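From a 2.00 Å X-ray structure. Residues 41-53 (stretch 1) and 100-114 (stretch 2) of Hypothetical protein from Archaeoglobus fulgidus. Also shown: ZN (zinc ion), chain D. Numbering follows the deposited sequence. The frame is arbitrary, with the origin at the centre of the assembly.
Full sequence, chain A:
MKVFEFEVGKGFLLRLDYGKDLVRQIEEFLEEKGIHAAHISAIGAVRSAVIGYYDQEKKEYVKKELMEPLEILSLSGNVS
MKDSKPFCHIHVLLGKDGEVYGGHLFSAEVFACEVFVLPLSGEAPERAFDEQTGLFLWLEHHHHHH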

ATOM      1  N   SER A  41       2.366   5.139  -4.716  1.00 19.02           N
ATOM      2  CA  SER A  41       1.129   4.463  -4.366  1.00 17.88           C
ATOM      3  C   SER A  41       0.013   4.992  -5.272  1.00 17.52           C
ATOM      4  O   SER A  41       0.021   6.159  -5.646  1.00 18.67           O
ATOM      5  CB  SER A  41       0.782   4.730  -2.909  1.00 14.51           C
ATOM      6  OG  SER A  41      -0.392   4.033  -2.551  1.00 18.49           O
ATOM      7  N   ALA A  42      -0.937   4.137  -5.635  1.00 17.51           N
ATOM      8  CA  ALA A  42      -2.038   4.576  -6.489  1.00 18.36           C
ATOM      9  C   ALA A  42      -3.253   3.670  -6.401  1.00 18.51           C
ATOM     10  O   ALA A  42      -3.158   2.519  -5.976  1.00 18.66           O
ATOM     11  CB  ALA A  42      -1.566   4.665  -7.947  1.00 15.68           C
ATOM     12  N   ILE A  43      -4.405   4.213  -6.785  1.00 18.02           N
ATOM     13  CA  ILE A  43      -5.648   3.456  -6.814  1.00 18.01           C
ATOM     14  C   ILE A  43      -6.428   3.979  -8.010  1.00 16.90           C
ATOM     15  O   ILE A  43      -6.078   5.010  -8.574  1.00 15.62           O
ATOM     16  CB  ILE A  43      -6.513   3.636  -5.538  1.00 18.30           C
ATOM     17  CG1 ILE A  43      -6.887   5.107  -5.342  1.00 18.58           C
ATOM     18  CG2 ILE A  43      -5.779   3.092  -4.322  1.00 18.10           C
ATOM     19  CD1 ILE A  43      -7.947   5.314  -4.246  1.00 21.43           C
ATOM     20  N   GLY A  44      -7.481   3.273  -8.395  1.00 17.03           N
ATOM     21  CA  GLY A  44      -8.262   3.712  -9.535  1.00 17.27           C
ATOM     22  C   GLY A  44      -8.649   2.527 -10.385  1.00 16.89           C
ATOM     23  O   GLY A  44      -8.952   1.464  -9.855  1.00 18.62           O
ATOM     24  N   ALA A  45      -8.643   2.701 -11.702  1.00 15.60           N
ATOM     25  CA  ALA A  45      -9.002   1.615 -12.600  1.00 14.31           C
ATOM     26  C   ALA A  45      -8.254   1.751 -13.918  1.00 13.36           C
ATOM     27  O   ALA A  45      -7.867   2.849 -14.308  1.00 14.84           O
ATOM     28  CB  ALA A  45     -10.510   1.616 -12.850  1.00 12.05           C
ATOM     29  N   VAL A  46      -8.072   0.624 -14.597  1.00 13.91           N
ATOM     30  CA  VAL A  46      -7.370   0.582 -15.874  1.00 14.58           C
ATOM     31  C   VAL A  46      -8.223  -0.125 -16.918  1.00 14.82           C
ATOM     32  O   VAL A  46      -9.094  -0.925 -16.580  1.00 16.14           O
ATOM     33  CB  VAL A  46      -6.024  -0.178 -15.750  1.00 13.70           C
ATOM     34  CG1 VAL A  46      -5.133   0.494 -14.711  1.00 15.68           C
ATOM     35  CG2 VAL A  46      -6.278  -1.619 -15.369  1.00 15.56           C
ATOM     36  N   ARG A  47      -7.959   0.166 -18.187  1.00 16.66           N
ATOM     37  CA  ARG A  47      -8.690  -0.445 -19.296  1.00 16.82           C
ATOM     38  C   ARG A  47      -8.032  -1.752 -19.734  1.00 16.68           C
ATOM     39  O   ARG A  47      -8.658  -2.594 -20.378  1.00 15.52           O
ATOM     40  CB  ARG A  47      -8.749   0.532 -20.472  1.00 17.66           C
ATOM     41  CG  ARG A  47      -9.252   1.929 -20.087  1.00 16.91           C
ATOM     42  CD  ARG A  47      -9.481   2.771 -21.339  1.00 18.60           C
ATOM     43  NE  ARG A  47     -10.551   2.221 -22.168  1.00 18.06           N
ATOM     44  CZ  ARG A  47     -10.643   2.395 -23.483  1.00 20.46           C
ATOM     45  NH1 ARG A  47      -9.724   3.106 -24.126  1.00 18.77           N
ATOM     46  NH2 ARG A  47     -11.656   1.859 -24.155  1.00 23.24           N
ATOM     47  N   SER A  48      -6.759  -1.913 -19.389  1.00 18.37           N
ATOM     48  CA  SER A  48      -6.024  -3.126 -19.733  1.00 18.39           C
ATOM     49  C   SER A  48      -4.669  -3.064 -19.058  1.00 18.13           C
ATOM     50  O   SER A  48      -4.309  -2.048 -18.474  1.00 17.37           O
ATOM     51  CB  SER A  48      -5.826  -3.231 -21.242  1.00 18.58           C
ATOM     52  OG  SER A  48      -4.991  -2.182 -21.705  1.00 20.95           O
ATOM     53  N   ALA A  49      -3.899  -4.139 -19.157  1.00 18.52           N
ATOM     54  CA  ALA A  49      -2.604  -4.133 -18.515  1.00 17.77           C
ATOM     55  C   ALA A  49      -1.742  -5.315 -18.887  1.00 18.36           C
ATOM     56  O   ALA A  49      -2.205  -6.285 -19.488  1.00 18.81           O
ATOM     57  CB  ALA A  49      -2.796  -4.102 -16.997  1.00 16.13           C
ATOM     58  N   VAL A  50      -0.469  -5.207 -18.527  1.00 18.25           N
ATOM     59  CA  VAL A  50       0.486  -6.276 -18.737  1.00 18.11           C
ATOM     60  C   VAL A  50       1.245  -6.415 -17.426  1.00 17.33           C
ATOM     61  O   VAL A  50       1.909  -5.483 -16.980  1.00 18.89           O
ATOM     62  CB  VAL A  50       1.483  -5.968 -19.875  1.00 18.89           C
ATOM     63  CG1 VAL A  50       2.511  -7.100 -19.974  1.00 20.23           C
ATOM     64  CG2 VAL A  50       0.736  -5.830 -21.208  1.00 18.10           C
ATOM     65  N   ILE A  51       1.115  -7.576 -16.799  1.00 17.80           N
ATOM     66  CA  ILE A  51       1.782  -7.847 -15.536  1.00 19.78           C
ATOM     67  C   ILE A  51       2.640  -9.089 -15.725  1.00 21.58           C
ATOM     68  O   ILE A  51       2.743  -9.619 -16.831  1.00 23.03           O
ATOM     69  CB  ILE A  51       0.766  -8.121 -14.406  1.00 19.01           C
ATOM     70  CG1 ILE A  51      -0.050  -9.374 -14.733  1.00 18.79           C
ATOM     71  CG2 ILE A  51      -0.159  -6.916 -14.228  1.00 18.86           C
ATOM     72  CD1 ILE A  51      -0.927  -9.847 -13.594  1.00 19.75           C
ATOM     73  N   GLY A  52       3.254  -9.562 -14.652  1.00 21.98           N
ATOM     74  CA  GLY A  52       4.069 -10.752 -14.787  1.00 23.07           C
ATOM     75  C   GLY A  52       4.688 -11.190 -13.490  1.00 22.42           C
ATOM     76  O   GLY A  52       4.689 -10.448 -12.510  1.00 23.50           O
ATOM     77  N   TYR A  53       5.200 -12.411 -13.471  1.00 23.56           N
ATOM     78  CA  TYR A  53       5.844 -12.910 -12.274  1.00 24.20           C
ATOM     79  C   TYR A  53       7.251 -13.356 -12.652  1.00 24.43           C
ATOM     80  O   TYR A  53       7.513 -13.710 -13.805  1.00 25.67           O
ATOM     81  CB  TYR A  53       5.024 -14.042 -11.655  1.00 23.45           C
ATOM     82  CG  TYR A  53       4.898 -15.286 -12.490  1.00 27.19           C
ATOM     83  CD1 TYR A  53       5.906 -16.252 -12.490  1.00 27.10           C
ATOM     84  CD2 TYR A  53       3.751 -15.527 -13.246  1.00 26.79           C
ATOM     85  CE1 TYR A  53       5.770 -17.430 -13.216  1.00 26.45           C
ATOM     86  CE2 TYR A  53       3.608 -16.703 -13.978  1.00 28.34           C
ATOM     87  CZ  TYR A  53       4.621 -17.655 -13.955  1.00 28.79           C
ATOM     88  OH  TYR A  53       4.470 -18.836 -14.641  1.00 28.16           O
TER
HETATM   89 ZN    ZN D 401       9.054  -6.509  -9.445  1.00 26.53          ZN
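Stretch 2, residues 100-114: VYGGHLFSAEVFACE

Stretch 2 runs antiparallel to stretch 1, and the two pair along most of their length. Its backbone is largely extended from Val-100, with a kink at Phe-106, and turns a corner at Phe-111 and Ala-112. It is extended again at Cys-113 and Glu-114. Stretch 1 turns at Gly-44 and Arg-47. The axes of strands 48-53 and 100-110 cross at 105° and approach to 4.4 Å.

Pairing begins at Ile-43 and Glu-114. Ile-43 N donates to Glu-114 O and Glu-114 N donates to Ile-43 O, both at 3.2 Å. Both carboxylate oxygens of Glu-114 are hydrogen-bonded elsewhere in the structure. Gly-44 lies opposite Cys-113, with CA atoms 4.6 Å apart. A CB on Gly-44 would fall 2.1 Å from Ala-112 O, and its backbone angles alone call for glycine.

Ala-45 N donates to Ala-112 O at 2.8 Å. Ala-45 O accepts twice, from Phe-111 N at 3.1 Å and from Ala-112 N at 3.2 Å. This shared acceptor marks a beta bulge: the register shifts by one between Ala-45 and Val-46, and Val-46 then pairs with Val-110.

Arg-47 N donates to Glu-109 O at 2.9 Å. The side chains of the same two residues form a salt bridge, Arg-47 NH1 to Glu-109 OE2 at 2.8 Å; its hydrogen bond is weak, with an angle of 121°. Glu-109 N donates to Ser-48 O at 3.1 Å. Ala-49 and Ala-108 come closest in the register, with CA atoms 4.0 Å apart. Ala-49 CB and Ala-108 CB are also 4.0 Å apart.

Val-50 N donates to Ser-107 O at 2.7 Å. Val-50 O also accepts twice, from Phe-106 N at 2.9 Å and from Ser-107 N at 3.2 Å. Beyond it, Ile-51 CG2 lies 4.4 Å from Leu-105 CD1. Ile-51 CD1 reaches Tyr-101 CB at 4.1 Å.

The last hydrogen bonds join Gly-52 and His-104. His-104 N donates to Gly-52 O at 2.8 Å. The return bond, Gly-52 N to His-104 O, is weak at 3.0 Å and 120°. A CB on Gly-52 would lie 2.8 Å from Phe-106 CE2, so the bare glycine leaves room for the ring. The His-104 side chain leads away from stretch 1, and its ND1 binds ZN at 2.1 Å. The zinc is also bound by three atoms from elsewhere in the structure.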

ATOM      1  N   VAL A 100      -9.122 -11.730  -9.073  1.00 26.73           N
ATOM      2  CA  VAL A 100      -7.935 -10.942  -8.778  1.00 25.97           C
ATOM      3  C   VAL A 100      -6.666 -11.467  -9.434  1.00 25.24           C
ATOM      4  O   VAL A 100      -6.415 -12.668  -9.457  1.00 23.42           O
ATOM      5  CB  VAL A 100      -7.698 -10.855  -7.257  1.00 26.62           C
ATOM      6  CG1 VAL A 100      -6.495  -9.977  -6.968  1.00 26.71           C
ATOM      7  CG2 VAL A 100      -8.946 -10.307  -6.570  1.00 25.69           C
ATOM      8  N   TYR A 101      -5.871 -10.538  -9.957  1.00 24.15           N
ATOM      9  CA  TYR A 101      -4.606 -10.852 -10.616  1.00 23.34           C
ATOM     10  C   TYR A 101      -3.571  -9.981  -9.926  1.00 22.94           C
ATOM     11  O   TYR A 101      -3.910  -8.929  -9.389  1.00 22.96           O
ATOM     12  CB  TYR A 101      -4.659 -10.463 -12.093  1.00 22.87           C
ATOM     13  CG  TYR A 101      -5.801 -11.074 -12.864  1.00 22.99           C
ATOM     14  CD1 TYR A 101      -5.752 -12.398 -13.297  1.00 24.29           C
ATOM     15  CD2 TYR A 101      -6.928 -10.320 -13.183  1.00 23.75           C
ATOM     16  CE1 TYR A 101      -6.801 -12.954 -14.034  1.00 23.57           C
ATOM     17  CE2 TYR A 101      -7.975 -10.863 -13.918  1.00 23.04           C
ATOM     18  CZ  TYR A 101      -7.906 -12.174 -14.343  1.00 23.41           C
ATOM     19  OH  TYR A 101      -8.924 -12.691 -15.095  1.00 25.91           O
ATOM     20  N   GLY A 102      -2.313 -10.408  -9.928  1.00 20.91           N
ATOM     21  CA  GLY A 102      -1.288  -9.607  -9.286  1.00 19.87           C
ATOM     22  C   GLY A 102       0.104  -9.893  -9.805  1.00 19.89           C
ATOM     23  O   GLY A 102       0.363 -10.975 -10.334  1.00 19.45           O
ATOM     24  N   GLY A 103       1.002  -8.924  -9.662  1.00 20.96           N
ATOM     25  CA  GLY A 103       2.365  -9.127 -10.110  1.00 19.22           C
ATOM     26  C   GLY A 103       3.161  -7.871 -10.369  1.00 19.71           C
ATOM     27  O   GLY A 103       2.786  -6.770  -9.958  1.00 19.45           O
ATOM     28  N   HIS A 104       4.287  -8.062 -11.048  1.00 18.38           N
ATOM     29  CA  HIS A 104       5.173  -6.980 -11.432  1.00 17.77           C
ATOM     30  C   HIS A 104       4.416  -6.260 -12.555  1.00 17.39           C
ATOM     31  O   HIS A 104       3.892  -6.903 -13.465  1.00 18.60           O
ATOM     32  CB  HIS A 104       6.487  -7.571 -11.963  1.00 17.33           C
ATOM     33  CG  HIS A 104       7.510  -6.548 -12.342  1.00 17.15           C
ATOM     34  ND1 HIS A 104       8.526  -6.160 -11.498  1.00 17.10           N
ATOM     35  CD2 HIS A 104       7.661  -5.818 -13.475  1.00 14.78           C
ATOM     36  CE1 HIS A 104       9.259  -5.233 -12.091  1.00 17.36           C
ATOM     37  NE2 HIS A 104       8.753  -5.008 -13.291  1.00 19.38           N
ATOM     38  N   LEU A 105       4.345  -4.936 -12.487  1.00 15.83           N
ATOM     39  CA  LEU A 105       3.630  -4.168 -13.499  1.00 17.87           C
ATOM     40  C   LEU A 105       4.540  -3.733 -14.642  1.00 18.63           C
ATOM     41  O   LEU A 105       5.594  -3.146 -14.412  1.00 20.05           O
ATOM     42  CB  LEU A 105       2.993  -2.933 -12.860  1.00 16.83           C
ATOM     43  CG  LEU A 105       2.261  -1.980 -13.802  1.00 17.27           C
ATOM     44  CD1 LEU A 105       1.037  -2.681 -14.380  1.00 17.32           C
ATOM     45  CD2 LEU A 105       1.853  -0.725 -13.034  1.00 18.75           C
ATOM     46  N   PHE A 106       4.122  -4.015 -15.872  1.00 18.99           N
ATOM     47  CA  PHE A 106       4.900  -3.631 -17.047  1.00 19.98           C
ATOM     48  C   PHE A 106       4.236  -2.457 -17.739  1.00 18.48           C
ATOM     49  O   PHE A 106       4.899  -1.483 -18.104  1.00 18.45           O
ATOM     50  CB  PHE A 106       5.025  -4.807 -18.017  1.00 20.50           C
ATOM     51  CG  PHE A 106       5.949  -5.889 -17.534  1.00 23.36           C
ATOM     52  CD1 PHE A 106       7.325  -5.694 -17.533  1.00 23.69           C
ATOM     53  CD2 PHE A 106       5.445  -7.093 -17.065  1.00 22.43           C
ATOM     54  CE1 PHE A 106       8.187  -6.685 -17.075  1.00 24.70           C
ATOM     55  CE2 PHE A 106       6.301  -8.091 -16.601  1.00 23.39           C
ATOM     56  CZ  PHE A 106       7.670  -7.887 -16.606  1.00 23.26           C
ATOM     57  N   SER A 107       2.922  -2.553 -17.923  1.00 17.72           N
ATOM     58  CA  SER A 107       2.157  -1.476 -18.548  1.00 17.57           C
ATOM     59  C   SER A 107       0.685  -1.566 -18.168  1.00 16.86           C
ATOM     60  O   SER A 107       0.180  -2.634 -17.813  1.00 16.40           O
ATOM     61  CB  SER A 107       2.267  -1.538 -20.072  1.00 16.68           C
ATOM     62  OG  SER A 107       1.554  -2.655 -20.583  1.00 21.49           O
ATOM     63  N   ALA A 108       0.007  -0.428 -18.255  1.00 17.20           N
ATOM     64  CA  ALA A 108      -1.409  -0.350 -17.954  1.00 15.29           C
ATOM     65  C   ALA A 108      -1.992   0.891 -18.604  1.00 15.80           C
ATOM     66  O   ALA A 108      -1.440   1.985 -18.497  1.00 15.49           O
ATOM     67  CB  ALA A 108      -1.636  -0.301 -16.450  1.00 16.47           C
ATOM     68  N   GLU A 109      -3.101   0.706 -19.305  1.00 17.20           N
ATOM     69  CA  GLU A 109      -3.778   1.820 -19.941  1.00 18.32           C
ATOM     70  C   GLU A 109      -4.668   2.382 -18.850  1.00 17.66           C
ATOM     71  O   GLU A 109      -5.451   1.655 -18.250  1.00 17.14           O
ATOM     72  CB  GLU A 109      -4.627   1.335 -21.105  1.00 19.40           C
ATOM     73  CG  GLU A 109      -5.179   2.451 -21.962  1.00 24.71           C
ATOM     74  CD  GLU A 109      -5.975   1.924 -23.136  1.00 28.30           C
ATOM     75  OE1 GLU A 109      -5.488   0.981 -23.801  1.00 30.43           O
ATOM     76  OE2 GLU A 109      -7.078   2.451 -23.398  1.00 29.83           O
ATOM     77  N   VAL A 110      -4.539   3.675 -18.589  1.00 17.29           N
ATOM     78  CA  VAL A 110      -5.330   4.315 -17.550  1.00 18.48           C
ATOM     79  C   VAL A 110      -6.788   4.634 -17.902  1.00 20.79           C
ATOM     80  O   VAL A 110      -7.092   5.086 -19.015  1.00 18.59           O
ATOM     81  CB  VAL A 110      -4.677   5.633 -17.115  1.00 17.78           C
ATOM     82  CG1 VAL A 110      -5.603   6.381 -16.163  1.00 20.10           C
ATOM     83  CG2 VAL A 110      -3.343   5.359 -16.459  1.00 17.92           C
ATOM     84  N   PHE A 111      -7.680   4.392 -16.940  1.00 18.72           N
ATOM     85  CA  PHE A 111      -9.087   4.734 -17.091  1.00 18.62           C
ATOM     86  C   PHE A 111      -9.215   5.970 -16.206  1.00 18.90           C
ATOM     87  O   PHE A 111      -9.600   7.053 -16.663  1.00 19.69           O
ATOM     88  CB  PHE A 111     -10.012   3.637 -16.567  1.00 19.01           C
ATOM     89  CG  PHE A 111     -11.474   3.994 -16.667  1.00 18.39           C
ATOM     90  CD1 PHE A 111     -12.111   4.037 -17.907  1.00 17.50           C
ATOM     91  CD2 PHE A 111     -12.193   4.359 -15.539  1.00 19.28           C
ATOM     92  CE1 PHE A 111     -13.436   4.441 -18.021  1.00 16.65           C
ATOM     93  CE2 PHE A 111     -13.526   4.769 -15.637  1.00 21.06           C
ATOM     94  CZ  PHE A 111     -14.149   4.812 -16.883  1.00 19.63           C
ATOM     95  N   ALA A 112      -8.877   5.788 -14.931  1.00 17.56           N
ATOM     96  CA  ALA A 112      -8.874   6.857 -13.934  1.00 18.04           C
ATOM     97  C   ALA A 112      -7.852   6.424 -12.891  1.00 19.05           C
ATOM     98  O   ALA A 112      -7.981   5.352 -12.292  1.00 17.32           O
ATOM     99  CB  ALA A 112     -10.253   7.019 -13.294  1.00 18.74           C
ATOM    100  N   CYS A 113      -6.831   7.249 -12.681  1.00 19.99           N
ATOM    101  CA  CYS A 113      -5.786   6.909 -11.726  1.00 18.76           C
ATOM    102  C   CYS A 113      -5.319   8.092 -10.893  1.00 18.83           C
ATOM    103  O   CYS A 113      -4.995   9.146 -11.419  1.00 18.35           O
ATOM    104  CB  CYS A 113      -4.594   6.299 -12.468  1.00 20.65           C
ATOM    105  SG  CYS A 113      -3.305   5.627 -11.394  1.00 19.93           S
ATOM    106  N   GLU A 114      -5.297   7.898  -9.579  1.00 18.21           N
ATOM    107  CA  GLU A 114      -4.865   8.919  -8.643  1.00 17.43           C
ATOM    108  C   GLU A 114      -3.610   8.349  -7.996  1.00 17.70           C
ATOM    109  O   GLU A 114      -3.649   7.319  -7.326  1.00 16.87           O
ATOM    110  CB  GLU A 114      -5.979   9.185  -7.618  1.00 17.59           C
ATOM    111  CG  GLU A 114      -7.318   9.506  -8.304  1.00 16.77           C
ATOM    112  CD  GLU A 114      -8.492   9.758  -7.350  1.00 18.66           C
ATOM    113  OE1 GLU A 114      -8.493   9.243  -6.213  1.00 16.39           O
ATOM    114  OE2 GLU A 114      -9.438  10.462  -7.761  1.00 15.48           O
TER